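Biofilm growth-associated repressor (Xylella fastidiosa, PDB 3PQK) represses transcription of its own operon by binding a palindromic AT-rich sequence that spans the -10 region of the blh promoter. Local coordinates at residues Lys18-Pro23 with Met27-Leu32. Sequence-based numbering, arbitrary orientation.
Sequences KTLSHP and MLVCTL
Met27, a selenomethionine, sets its CG beside its own backbone N and anti to its carbonyl carbon (chi1 -67°), then bends at chi3, which folds the chain back toward Pro23. Met27 CG comes to 3.3 Å from Pro23 O, and Met27 CE to 3.7 Å from Pro23 O. The methyl end therefore lies alongside the Pro23 carbonyl. Pro23 O also accepts a hydrogen bond from Met27 N at 3.0 Å. The bond is fairly straight (158°). The donor is tilted 22° from the carbonyl plane. This is an i to i+4 backbone bond in the first turns of helix 23-33.

His22 is the N-cap of that helix, and its ND1 bonds to Val24 N. Pro23 opens the first turn.

Further along, Leu20 and Val29 meet through methyl groups. CD2 of Leu20 faces CG2 of Val29 at 4.3 Å, a loose apolar touch. Both residues are buried, and both also pack on Ile65 and on helix 84-96.

One turn beyond Met27, the Thr31 hydroxyl turns back on the helix. Thr31 OG1 gives a 2.6 Å bond to Met27 O from above the carbonyl plane, while Thr31 N reaches that oxygen from the opposite face. Two donors thus grip the carbonyl of the buried Met27. Cys30, on the same turn, forms the disulfide with Cys96 that ties helix 23-33 to helix 84-96.

Met6 and Asn11 of the second subunit pack on Met27 and Pro23, so the junction is part of the dimer interface. The contact sits at the N-capped start of helix 23-33 and packs the end of the long N-terminal helix 3-20 on it, within an ArsR-type winged-helix domain.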
ATOM      1  N   LYS B  18       3.353  -4.023  -4.867  1.00 24.36           N
ATOM      2  CA  LYS B  18       4.513  -4.920  -5.053  1.00 25.53           C
ATOM      3  C   LYS B  18       5.782  -4.060  -5.112  1.00 30.80           C
ATOM      4  O   LYS B  18       6.760  -4.362  -4.428  1.00 31.10           O
ATOM      5  CB  LYS B  18       4.397  -5.732  -6.356  1.00 27.80           C
ATOM      6  CG  LYS B  18       3.460  -6.915  -6.255  1.00 49.23           C
ATOM      7  CD  LYS B  18       3.125  -7.491  -7.627  1.00 61.64           C
ATOM      8  CE  LYS B  18       1.977  -8.471  -7.569  1.00 63.65           C
ATOM      9  NZ  LYS B  18       1.623  -8.971  -8.924  1.00 73.24           N
ATOM     10  N   THR B  19       5.740  -2.955  -5.888  1.00 28.25           N
ATOM     11  CA  THR B  19       6.861  -2.038  -6.038  1.00 28.11           C
ATOM     12  C   THR B  19       7.281  -1.449  -4.697  1.00 33.34           C
ATOM     13  O   THR B  19       8.471  -1.453  -4.376  1.00 34.84           O
ATOM     14  CB  THR B  19       6.527  -0.932  -7.029  1.00 35.36           C
ATOM     15  OG1 THR B  19       6.188  -1.530  -8.282  1.00 35.39           O
ATOM     16  CG2 THR B  19       7.681   0.070  -7.189  1.00 35.55           C
ATOM     17  N   LEU B  20       6.308  -0.957  -3.915  1.00 27.19           N
ATOM     18  CA  LEU B  20       6.600  -0.326  -2.629  1.00 26.11           C
ATOM     19  C   LEU B  20       6.936  -1.330  -1.516  1.00 28.82           C
ATOM     20  O   LEU B  20       7.365  -0.911  -0.446  1.00 28.69           O
ATOM     21  CB  LEU B  20       5.448   0.598  -2.203  1.00 25.59           C
ATOM     22  CG  LEU B  20       5.124   1.771  -3.124  1.00 29.84           C
ATOM     23  CD1 LEU B  20       3.875   2.440  -2.690  1.00 28.11           C
ATOM     24  CD2 LEU B  20       6.273   2.799  -3.169  1.00 32.88           C
ATOM     25  N   SER B  21       6.752  -2.637  -1.772  1.00 23.86           N
ATOM     26  CA  SER B  21       7.016  -3.752  -0.843  1.00 24.69           C
ATOM     27  C   SER B  21       8.525  -4.056  -0.588  1.00 31.37           C
ATOM     28  O   SER B  21       8.917  -5.232  -0.561  1.00 30.09           O
ATOM     29  CB  SER B  21       6.321  -5.020  -1.340  1.00 26.19           C
ATOM     30  OG  SER B  21       4.969  -4.993  -0.939  1.00 41.86           O
ATOM     31  N   HIS B  22       9.353  -3.010  -0.384  1.00 29.70           N
ATOM     32  CA  HIS B  22      10.775  -3.159  -0.069  1.00 30.73           C
ATOM     33  C   HIS B  22      11.074  -2.150   1.005  1.00 31.21           C
ATOM     34  O   HIS B  22      10.800  -0.977   0.794  1.00 30.12           O
ATOM     35  CB  HIS B  22      11.677  -2.965  -1.303  1.00 33.98           C
ATOM     36  CG  HIS B  22      13.126  -3.320  -1.098  1.00 39.42           C
ATOM     37  ND1 HIS B  22      13.865  -2.809  -0.035  1.00 42.17           N
ATOM     38  CD2 HIS B  22      13.940  -4.087  -1.860  1.00 43.09           C
ATOM     39  CE1 HIS B  22      15.079  -3.319  -0.157  1.00 42.01           C
ATOM     40  NE2 HIS B  22      15.180  -4.080  -1.249  1.00 43.01           N
ATOM     41  N   PRO B  23      11.584  -2.571   2.189  1.00 29.79           N
ATOM     42  CA  PRO B  23      11.864  -1.598   3.273  1.00 28.04           C
ATOM     43  C   PRO B  23      12.707  -0.393   2.880  1.00 30.41           C
ATOM     44  O   PRO B  23      12.412   0.719   3.317  1.00 29.80           O
ATOM     45  CB  PRO B  23      12.542  -2.457   4.356  1.00 29.93           C
ATOM     46  CG  PRO B  23      13.026  -3.698   3.640  1.00 35.13           C
ATOM     47  CD  PRO B  23      11.964  -3.945   2.603  1.00 31.47           C
HETATM   48  N   MSE B  27      11.609   3.599   3.034  1.00 22.26           N
HETATM   49  CA  MSE B  27      12.377   4.626   3.765  1.00 23.67           C
HETATM   50  C   MSE B  27      12.679   5.788   2.812  1.00 25.87           C
HETATM   51  O   MSE B  27      12.433   6.935   3.156  1.00 27.45           O
HETATM   52  CB  MSE B  27      13.664   4.026   4.341  1.00 26.78           C
HETATM   53  CG  MSE B  27      13.419   3.004   5.444  1.00 36.51           C
HETATM   54 SE   MSE B  27      15.074   2.313   6.242  1.00 49.48          SE
HETATM   55  CE  MSE B  27      15.683   1.101   4.961  1.00 44.81           C
ATOM     56  N   LEU B  28      13.027   5.468   1.559  1.00 20.56           N
ATOM     57  CA  LEU B  28      13.291   6.447   0.521  1.00 18.18           C
ATOM     58  C   LEU B  28      12.075   7.310   0.214  1.00 20.95           C
ATOM     59  O   LEU B  28      12.182   8.512   0.259  1.00 19.78           O
ATOM     60  CB  LEU B  28      13.824   5.739  -0.745  1.00 17.91           C
ATOM     61  CG  LEU B  28      15.268   5.239  -0.650  1.00 22.85           C
ATOM     62  CD1 LEU B  28      15.602   4.321  -1.810  1.00 20.65           C
ATOM     63  CD2 LEU B  28      16.265   6.413  -0.592  1.00 26.71           C
ATOM     64  N   VAL B  29      10.913   6.715  -0.075  1.00 18.11           N
ATOM     65  CA  VAL B  29       9.714   7.499  -0.398  1.00 18.35           C
ATOM     66  C   VAL B  29       9.202   8.334   0.769  1.00 23.72           C
ATOM     67  O   VAL B  29       8.881   9.507   0.592  1.00 20.70           O
ATOM     68  CB  VAL B  29       8.620   6.712  -1.178  1.00 21.33           C
ATOM     69  CG1 VAL B  29       9.168   6.173  -2.503  1.00 20.22           C
ATOM     70  CG2 VAL B  29       8.047   5.568  -0.341  1.00 21.27           C
ATOM     71  N   CYS B  30       9.227   7.775   1.986  1.00 24.74           N
ATOM     72  CA  CYS B  30       8.818   8.563   3.157  1.00 25.87           C
ATOM     73  C   CYS B  30       9.764   9.744   3.406  1.00 27.29           C
ATOM     74  O   CYS B  30       9.287  10.834   3.708  1.00 25.48           O
ATOM     75  CB  CYS B  30       8.664   7.686   4.396  1.00 27.51           C
ATOM     76  SG  CYS B  30       7.018   6.969   4.560  1.00 32.30           S
ATOM     77  N   THR B  31      11.092   9.550   3.197  1.00 24.97           N
ATOM     78  CA  THR B  31      12.076  10.645   3.349  1.00 24.10           C
ATOM     79  C   THR B  31      11.781  11.760   2.332  1.00 27.59           C
ATOM     80  O   THR B  31      11.798  12.947   2.686  1.00 26.36           O
ATOM     81  CB  THR B  31      13.523  10.113   3.214  1.00 26.99           C
ATOM     82  OG1 THR B  31      13.721   9.013   4.109  1.00 24.95           O
ATOM     83  CG2 THR B  31      14.580  11.192   3.483  1.00 25.60           C
ATOM     84  N   LEU B  32      11.433  11.366   1.086  1.00 22.39           N
ATOM     85  CA  LEU B  32      11.145  12.299  -0.006  1.00 21.66           C
ATOM     86  C   LEU B  32       9.852  13.078   0.093  1.00 24.72           C
ATOM     87  O   LEU B  32       9.666  14.052  -0.619  1.00 25.37           O
ATOM     88  CB  LEU B  32      11.311  11.638  -1.374  1.00 21.85           C
ATOM     89  CG  LEU B  32      12.721  11.150  -1.733  1.00 26.56           C
ATOM     90  CD1 LEU B  32      12.662  10.285  -2.974  1.00 26.96           C
ATOM     91  CD2 LEU B  32      13.692  12.341  -1.997  1.00 27.81           C
TER